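Local coordinates for protein restriction endonuclease LpnPI (Legionella pneumophila subsp. pneumophila str. Philadelphia 1, PDB 4RZL) that cleaves DNA carrying modified cytosine as a modification-dependent restriction endonuclease, of which this N-terminal SRA-like domain is the DNA-recognition part, at residues T119-P131 / S210-K222. Sequence-based numbering, arbitrary orientation.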
ATOM      1  N   THR A 119      11.468  -8.620   7.300  1.00 15.33           N
ATOM      2  CA  THR A 119      10.402  -9.584   7.569  1.00 21.10           C
ATOM      3  C   THR A 119      10.939 -11.012   7.711  1.00 24.05           C
ATOM      4  O   THR A 119      10.464 -11.787   8.548  1.00 22.81           O
ATOM      5  CB  THR A 119       9.339  -9.514   6.454  1.00 14.07           C
ATOM      6  OG1 THR A 119       8.736  -8.215   6.481  1.00 13.61           O
ATOM      7  CG2 THR A 119       8.257 -10.576   6.617  1.00 13.97           C
ATOM      8  N   HIS A 120      11.957 -11.341   6.922  1.00 15.59           N
ATOM      9  CA  HIS A 120      12.522 -12.678   6.920  1.00 21.48           C
ATOM     10  C   HIS A 120      13.817 -12.771   7.720  1.00 22.32           C
ATOM     11  O   HIS A 120      14.458 -13.807   7.730  1.00 24.46           O
ATOM     12  CB  HIS A 120      12.771 -13.134   5.484  1.00 16.51           C
ATOM     13  CG  HIS A 120      11.518 -13.342   4.710  1.00 22.67           C
ATOM     14  ND1 HIS A 120      10.709 -14.446   4.893  1.00 23.51           N
ATOM     15  CD2 HIS A 120      10.910 -12.586   3.770  1.00 21.19           C
ATOM     16  CE1 HIS A 120       9.666 -14.360   4.095  1.00 30.36           C
ATOM     17  NE2 HIS A 120       9.764 -13.241   3.393  1.00 24.38           N
ATOM     18  N   ASN A 121      14.181 -11.702   8.413  1.00 22.95           N
ATOM     19  CA  ASN A 121      15.435 -11.686   9.152  1.00 28.85           C
ATOM     20  C   ASN A 121      15.381 -12.556  10.409  1.00 29.88           C
ATOM     21  O   ASN A 121      14.356 -12.616  11.081  1.00 28.82           O
ATOM     22  CB  ASN A 121      15.800 -10.250   9.536  1.00 22.62           C
ATOM     23  CG  ASN A 121      17.294 -10.051   9.639  1.00 38.06           C
ATOM     24  OD1 ASN A 121      17.937 -10.604  10.528  1.00 37.04           O
ATOM     25  ND2 ASN A 121      17.857  -9.269   8.723  1.00 45.43           N
ATOM     26  N   GLU A 122      16.490 -13.216  10.730  1.00 26.01           N
ATOM     27  CA  GLU A 122      16.554 -14.077  11.913  1.00 34.74           C
ATOM     28  C   GLU A 122      16.708 -13.257  13.192  1.00 31.32           C
ATOM     29  O   GLU A 122      16.356 -13.711  14.277  1.00 33.68           O
ATOM     30  CB  GLU A 122      17.696 -15.092  11.801  1.00 22.11           C
ATOM     31  CG  GLU A 122      19.079 -14.526  12.050  1.00 34.69           C
ATOM     32  CD  GLU A 122      19.603 -13.736  10.868  1.00 48.21           C
ATOM     33  OE1 GLU A 122      19.016 -13.855   9.763  1.00 47.50           O
ATOM     34  OE2 GLU A 122      20.599 -12.999  11.039  1.00 51.58           O
ATOM     35  N   LYS A 123      17.240 -12.050  13.061  1.00 34.59           N
ATOM     36  CA  LYS A 123      17.361 -11.148  14.196  1.00 34.33           C
ATOM     37  C   LYS A 123      16.496  -9.904  13.972  1.00 27.54           C
ATOM     38  O   LYS A 123      16.438  -9.380  12.861  1.00 29.68           O
ATOM     39  CB  LYS A 123      18.825 -10.754  14.409  1.00 31.08           C
ATOM     40  N   ASP A 124      15.818  -9.448  15.025  1.00 32.75           N
ATOM     41  CA  ASP A 124      14.991  -8.240  14.957  1.00 36.40           C
ATOM     42  C   ASP A 124      13.971  -8.313  13.834  1.00 25.78           C
ATOM     43  O   ASP A 124      13.782  -7.332  13.121  1.00 22.82           O
ATOM     44  CB  ASP A 124      15.867  -6.999  14.742  1.00 37.19           C
ATOM     45  CG  ASP A 124      16.810  -6.737  15.893  1.00 51.76           C
ATOM     46  OD1 ASP A 124      16.432  -7.021  17.051  1.00 46.21           O
ATOM     47  OD2 ASP A 124      17.941  -6.268  15.629  1.00 52.91           O
ATOM     48  N   ALA A 125      13.362  -9.481  13.651  1.00 23.10           N
ATOM     49  CA  ALA A 125      12.432  -9.705  12.546  1.00 24.91           C
ATOM     50  C   ALA A 125      11.293  -8.681  12.564  1.00 17.96           C
ATOM     51  O   ALA A 125      10.725  -8.398  13.626  1.00 18.06           O
ATOM     52  CB  ALA A 125      11.878 -11.120  12.602  1.00 22.15           C
ATOM     53  N   ARG A 126      11.027  -8.092  11.401  1.00 20.00           N
ATOM     54  CA  ARG A 126       9.911  -7.168  11.179  1.00 18.14           C
ATOM     55  C   ARG A 126      10.063  -5.846  11.920  1.00 17.39           C
ATOM     56  O   ARG A 126       9.189  -4.993  11.842  1.00 16.76           O
ATOM     57  CB  ARG A 126       8.586  -7.828  11.572  1.00 16.85           C
ATOM     58  CG  ARG A 126       8.310  -9.143  10.865  1.00 16.62           C
ATOM     59  CD  ARG A 126       7.109  -9.866  11.512  1.00 14.67           C
ATOM     60  NE  ARG A 126       7.399 -10.148  12.907  1.00 15.41           N
ATOM     61  CZ  ARG A 126       8.041 -11.230  13.332  1.00 20.50           C
ATOM     62  NH1 ARG A 126       8.438 -12.164  12.469  1.00 18.17           N
ATOM     63  NH2 ARG A 126       8.268 -11.386  14.628  1.00 17.68           N
ATOM     64  N   ARG A 127      11.184  -5.662  12.616  1.00 18.77           N
ATOM     65  CA  ARG A 127      11.357  -4.499  13.490  1.00 23.67           C
ATOM     66  C   ARG A 127      11.135  -3.153  12.792  1.00 23.96           C
ATOM     67  O   ARG A 127      10.524  -2.239  13.352  1.00 22.47           O
ATOM     68  CB  ARG A 127      12.757  -4.509  14.111  1.00 30.88           C
ATOM     69  CG  ARG A 127      12.981  -3.423  15.153  1.00 38.58           C
ATOM     70  CD  ARG A 127      12.070  -3.632  16.356  1.00 55.19           C
ATOM     71  NE  ARG A 127      12.029  -5.038  16.760  1.00 67.03           N
ATOM     72  CZ  ARG A 127      12.887  -5.608  17.602  1.00 68.24           C
ATOM     73  NH1 ARG A 127      13.862  -4.888  18.145  1.00 68.85           N
ATOM     74  NH2 ARG A 127      12.771  -6.899  17.903  1.00 43.78           N
ATOM     75  N   ILE A 128      11.638  -3.019  11.573  1.00 19.59           N
ATOM     76  CA  ILE A 128      11.577  -1.725  10.908  1.00 24.06           C
ATOM     77  C   ILE A 128      10.382  -1.613   9.969  1.00 19.15           C
ATOM     78  O   ILE A 128      10.199  -0.598   9.312  1.00 24.99           O
ATOM     79  CB  ILE A 128      12.879  -1.437  10.139  1.00 25.68           C
ATOM     80  CG1 ILE A 128      13.166  -2.551   9.133  1.00 26.26           C
ATOM     81  CG2 ILE A 128      14.053  -1.303  11.114  1.00 22.57           C
ATOM     82  CD1 ILE A 128      12.701  -2.263   7.712  1.00 25.26           C
ATOM     83  N   VAL A 129       9.560  -2.651   9.930  1.00 16.80           N
ATOM     84  CA  VAL A 129       8.395  -2.659   9.056  1.00 17.10           C
ATOM     85  C   VAL A 129       7.259  -1.811   9.620  1.00 16.94           C
ATOM     86  O   VAL A 129       6.747  -2.094  10.704  1.00 17.07           O
ATOM     87  CB  VAL A 129       7.879  -4.091   8.831  1.00 15.55           C
ATOM     88  CG1 VAL A 129       6.631  -4.067   7.947  1.00 12.54           C
ATOM     89  CG2 VAL A 129       8.980  -4.981   8.233  1.00 14.77           C
ATOM     90  N   PRO A 130       6.861  -0.764   8.882  1.00 17.97           N
ATOM     91  CA  PRO A 130       5.735   0.077   9.272  1.00 18.34           C
ATOM     92  C   PRO A 130       4.418  -0.453   8.717  1.00 16.46           C
ATOM     93  O   PRO A 130       4.415  -1.330   7.862  1.00 16.40           O
ATOM     94  CB  PRO A 130       6.075   1.419   8.628  1.00 21.75           C
ATOM     95  CG  PRO A 130       6.731   1.008   7.349  1.00 23.85           C
ATOM     96  CD  PRO A 130       7.486  -0.275   7.640  1.00 18.45           C
ATOM     97  N   PRO A 131       3.298   0.101   9.185  1.00 19.08           N
ATOM     98  CA  PRO A 131       2.035  -0.219   8.532  1.00 14.79           C
ATOM     99  C   PRO A 131       2.097   0.139   7.051  1.00 16.39           C
ATOM    100  O   PRO A 131       2.733   1.125   6.672  1.00 14.01           O
ATOM    101  CB  PRO A 131       1.033   0.683   9.253  1.00 14.35           C
ATOM    102  CG  PRO A 131       1.650   0.988  10.535  1.00 21.45           C
ATOM    103  CD  PRO A 131       3.118   1.004  10.335  1.00 17.20           C
ATOM    104  N   SER A 210      -7.134   0.183  16.331  1.00 22.47           N
ATOM    105  CA  SER A 210      -7.367  -0.052  14.895  1.00 21.43           C
ATOM    106  C   SER A 210      -6.341  -1.014  14.291  1.00 16.05           C
ATOM    107  O   SER A 210      -6.682  -1.904  13.518  1.00 15.71           O
ATOM    108  CB  SER A 210      -7.322   1.259  14.102  1.00 17.74           C
ATOM    109  OG  SER A 210      -8.435   2.067  14.373  1.00 25.55           O
ATOM    110  N   LEU A 211      -5.079  -0.837  14.654  1.00 17.35           N
ATOM    111  CA  LEU A 211      -4.031  -1.637  14.043  1.00 18.26           C
ATOM    112  C   LEU A 211      -3.527  -2.766  14.910  1.00 18.67           C
ATOM    113  O   LEU A 211      -2.432  -3.273  14.682  1.00 17.58           O
ATOM    114  CB  LEU A 211      -2.853  -0.749  13.647  1.00 18.33           C
ATOM    115  CG  LEU A 211      -2.926  -0.514  12.137  1.00 25.11           C
ATOM    116  CD1 LEU A 211      -4.057   0.449  11.801  1.00 22.04           C
ATOM    117  CD2 LEU A 211      -1.604  -0.037  11.580  1.00 20.35           C
ATOM    118  N   ASN A 212      -4.343  -3.207  15.864  1.00 16.32           N
ATOM    119  CA  ASN A 212      -3.941  -4.330  16.703  1.00 16.64           C
ATOM    120  C   ASN A 212      -3.525  -5.588  15.907  1.00 15.26           C
ATOM    121  O   ASN A 212      -2.553  -6.237  16.276  1.00 18.51           O
ATOM    122  CB  ASN A 212      -5.048  -4.660  17.708  1.00 17.56           C
ATOM    123  CG  ASN A 212      -4.891  -3.880  19.017  1.00 22.75           C
ATOM    124  OD1 ASN A 212      -4.130  -2.905  19.092  1.00 25.29           O
ATOM    125  ND2 ASN A 212      -5.615  -4.297  20.042  1.00 29.24           N
ATOM    126  N   PRO A 213      -4.231  -5.925  14.810  1.00 16.91           N
ATOM    127  CA  PRO A 213      -3.705  -7.075  14.053  1.00 13.63           C
ATOM    128  C   PRO A 213      -2.337  -6.814  13.413  1.00 14.90           C
ATOM    129  O   PRO A 213      -1.585  -7.755  13.165  1.00 12.05           O
ATOM    130  CB  PRO A 213      -4.771  -7.307  12.979  1.00 15.32           C
ATOM    131  CG  PRO A 213      -6.035  -6.790  13.615  1.00 12.98           C
ATOM    132  CD  PRO A 213      -5.594  -5.565  14.376  1.00 12.27           C
ATOM    133  N   PHE A 214      -2.017  -5.555  13.150  1.00 11.66           N
ATOM    134  CA  PHE A 214      -0.691  -5.230  12.636  1.00 14.00           C
ATOM    135  C   PHE A 214       0.334  -5.444  13.743  1.00 14.62           C
ATOM    136  O   PHE A 214       1.366  -6.079  13.535  1.00 12.84           O
ATOM    137  CB  PHE A 214      -0.620  -3.790  12.113  1.00 11.74           C
ATOM    138  CG  PHE A 214       0.784  -3.327  11.826  1.00 15.10           C
ATOM    139  CD1 PHE A 214       1.444  -3.749  10.682  1.00 15.23           C
ATOM    140  CD2 PHE A 214       1.451  -2.496  12.714  1.00 16.66           C
ATOM    141  CE1 PHE A 214       2.738  -3.335  10.420  1.00 13.93           C
ATOM    142  CE2 PHE A 214       2.746  -2.075  12.458  1.00 16.92           C
ATOM    143  CZ  PHE A 214       3.392  -2.496  11.314  1.00 15.03           C
ATOM    144  N   TYR A 215       0.046  -4.915  14.927  1.00 13.60           N
ATOM    145  CA  TYR A 215       0.988  -5.037  16.046  1.00 13.78           C
ATOM    146  C   TYR A 215       1.155  -6.485  16.483  1.00 13.35           C
ATOM    147  O   TYR A 215       2.223  -6.889  16.910  1.00 16.45           O
ATOM    148  CB  TYR A 215       0.537  -4.159  17.209  1.00 15.85           C
ATOM    149  CG  TYR A 215       0.665  -2.695  16.869  1.00 20.58           C
ATOM    150  CD1 TYR A 215       1.893  -2.171  16.473  1.00 24.69           C
ATOM    151  CD2 TYR A 215      -0.431  -1.846  16.908  1.00 21.55           C
ATOM    152  CE1 TYR A 215       2.028  -0.842  16.145  1.00 30.56           C
ATOM    153  CE2 TYR A 215      -0.306  -0.509  16.586  1.00 19.21           C
ATOM    154  CZ  TYR A 215       0.926  -0.013  16.207  1.00 28.67           C
ATOM    155  OH  TYR A 215       1.069   1.322  15.876  1.00 36.02           O
ATOM    156  N   GLN A 216       0.096  -7.269  16.338  1.00 13.11           N
ATOM    157  CA  GLN A 216       0.178  -8.695  16.569  1.00 19.48           C
ATOM    158  C   GLN A 216       1.153  -9.332  15.569  1.00 18.98           C
ATOM    159  O   GLN A 216       2.020 -10.120  15.957  1.00 14.91           O
ATOM    160  CB  GLN A 216      -1.213  -9.329  16.476  1.00 16.21           C
ATOM    161  CG  GLN A 216      -1.276 -10.786  16.930  1.00 18.42           C
ATOM    162  CD  GLN A 216      -0.734 -11.766  15.920  1.00 28.52           C
ATOM    163  OE1 GLN A 216       0.111 -12.607  16.246  1.00 37.07           O
ATOM    164  NE2 GLN A 216      -1.224 -11.679  14.689  1.00 34.52           N
ATOM    165  N   TRP A 217       0.998  -9.007  14.286  1.00 15.42           N
ATOM    166  CA  TRP A 217       1.899  -9.533  13.259  1.00 15.56           C
ATOM    167  C   TRP A 217       3.353  -9.133  13.526  1.00 13.62           C
ATOM    168  O   TRP A 217       4.263  -9.934  13.333  1.00 14.55           O
ATOM    169  CB  TRP A 217       1.484  -9.054  11.858  1.00 15.40           C
ATOM    170  CG  TRP A 217       2.478  -9.435  10.800  1.00 13.66           C
ATOM    171  CD1 TRP A 217       2.553 -10.634  10.123  1.00 11.83           C
ATOM    172  CD2 TRP A 217       3.559  -8.622  10.301  1.00 13.04           C
ATOM    173  NE1 TRP A 217       3.605 -10.601   9.227  1.00 13.28           N
ATOM    174  CE2 TRP A 217       4.236  -9.386   9.314  1.00 12.42           C
ATOM    175  CE3 TRP A 217       4.004  -7.321  10.573  1.00 13.14           C
ATOM    176  CZ2 TRP A 217       5.352  -8.892   8.615  1.00 13.63           C
ATOM    177  CZ3 TRP A 217       5.112  -6.830   9.880  1.00 13.87           C
ATOM    178  CH2 TRP A 217       5.774  -7.619   8.910  1.00 13.50           C
ATOM    179  N   LYS A 218       3.565  -7.890  13.956  1.00 15.94           N
ATOM    180  CA  LYS A 218       4.915  -7.420  14.277  1.00 16.91           C
ATOM    181  C   LYS A 218       5.563  -8.320  15.322  1.00 19.11           C
ATOM    182  O   LYS A 218       6.750  -8.641  15.226  1.00 17.88           O
ATOM    183  CB  LYS A 218       4.883  -5.979  14.793  1.00 17.01           C
ATOM    184  CG  LYS A 218       4.569  -4.968  13.721  1.00 19.76           C
ATOM    185  CD  LYS A 218       5.838  -4.449  13.108  1.00 21.01           C
ATOM    186  CE  LYS A 218       6.594  -3.592  14.095  1.00 22.83           C
ATOM    187  NZ  LYS A 218       7.611  -2.756  13.406  1.00 22.33           N
ATOM    188  N   ILE A 219       4.764  -8.729  16.310  1.00 17.30           N
ATOM    189  CA  ILE A 219       5.240  -9.605  17.382  1.00 17.34           C
ATOM    190  C   ILE A 219       5.522 -11.026  16.906  1.00 18.44           C
ATOM    191  O   ILE A 219       6.587 -11.572  17.180  1.00 18.38           O
ATOM    192  CB  ILE A 219       4.224  -9.675  18.554  1.00 13.49           C
ATOM    193  CG1 ILE A 219       4.138  -8.317  19.246  1.00 21.10           C
ATOM    194  CG2 ILE A 219       4.639 -10.737  19.555  1.00 19.33           C
ATOM    195  CD1 ILE A 219       3.087  -8.245  20.336  1.00 24.85           C
ATOM    196  N   SER A 220       4.572 -11.622  16.189  1.00 14.22           N
ATOM    197  CA  SER A 220       4.624 -13.057  15.899  1.00 19.53           C
ATOM    198  C   SER A 220       5.031 -13.435  14.475  1.00 23.55           C
ATOM    199  O   SER A 220       5.425 -14.576  14.227  1.00 23.21           O
ATOM    200  CB  SER A 220       3.262 -13.681  16.171  1.00 20.33           C
ATOM    201  OG  SER A 220       2.340 -13.275  15.168  1.00 25.76           O
ATOM    202  N   GLY A 221       4.864 -12.513  13.528  1.00 15.84           N
ATOM    203  CA  GLY A 221       5.077 -12.830  12.127  1.00 16.64           C
ATOM    204  C   GLY A 221       3.945 -13.653  11.525  1.00 19.99           C
ATOM    205  O   GLY A 221       4.030 -14.056  10.371  1.00 19.70           O
ATOM    206  N   LYS A 222       2.873 -13.886  12.284  1.00 16.39           N
ATOM    207  CA  LYS A 222       1.725 -14.658  11.783  1.00 22.36           C
ATOM    208  C   LYS A 222       0.500 -13.758  11.645  1.00 19.27           C
ATOM    209  O   LYS A 222      -0.024 -13.242  12.632  1.00 25.71           O
ATOM    210  CB  LYS A 222       1.405 -15.840  12.705  1.00 22.16           C
ATOM    211  CG  LYS A 222       2.410 -16.985  12.624  1.00 31.99           C
TER
HETATM  212  O   HOH W   1       8.788  -6.505  14.738  1.00 28.36           O
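Arg126 and Lys218 carry the polar part of this contact by exchange: each side chain crosses to the other segment and finds main-chain carbonyls there. Arg126 meets the last turn of helix 212-220 side-on, NE and NH2 sharing a single acceptor, the O of Lys218. The bond from Arg126 NE to Lys218 O is the shorter, 2.8 Å, and fairly straight (162° at the hydrogen). That oxygen lies in the guanidinium plane, while both nitrogens approach it from one face of its carbonyl. Gly221 N sits over the centre of one guanidinium face, 3.4 Å from Arg126 CZ, and Ala125 CB lies near the rim of the other. A water bridges Lys218 O to Ala125 O.

In return, the Lys218 chain bends twice (chi2 -92°, chi3 -69°), which brings its ammonium into the turn Arg126-Val129. There Lys218 NZ donates to three carbonyls: Val129 O at 2.9 Å, Arg127 O at 3.0 Å and Arg126 O. The last also accepts from Val129 N, on the opposite face of its plane, closing the type I turn.

Apolar packing accompanies these bonds. Arg126 CD rests over the six-membered ring of Trp217, 3.6 Å from its centroid, a CH-pi contact. Val129 CG1 touches Trp217 CZ3 at 3.7 Å, the two side chains crossing at about a right angle. Farther along, Pro131 CG makes a CH-pi contact over one Phe214 face, toward its rim, and Lys218 CG lies near the rim of the opposite face. Pro131 CG also meets Leu211 CD2 at 3.6 Å. Phe214 and Trp217 reach Val154 of strand 147-155.

Helix 212-220 is thus joined to the loop between helix 108-119 and strand 132-137. With neutral carbonyls as their partners across the contact, the two cations would be expected to stay charged, and their bonds probably brace the type I turn and satisfy the Lys218 carbonyl in the last helical turn.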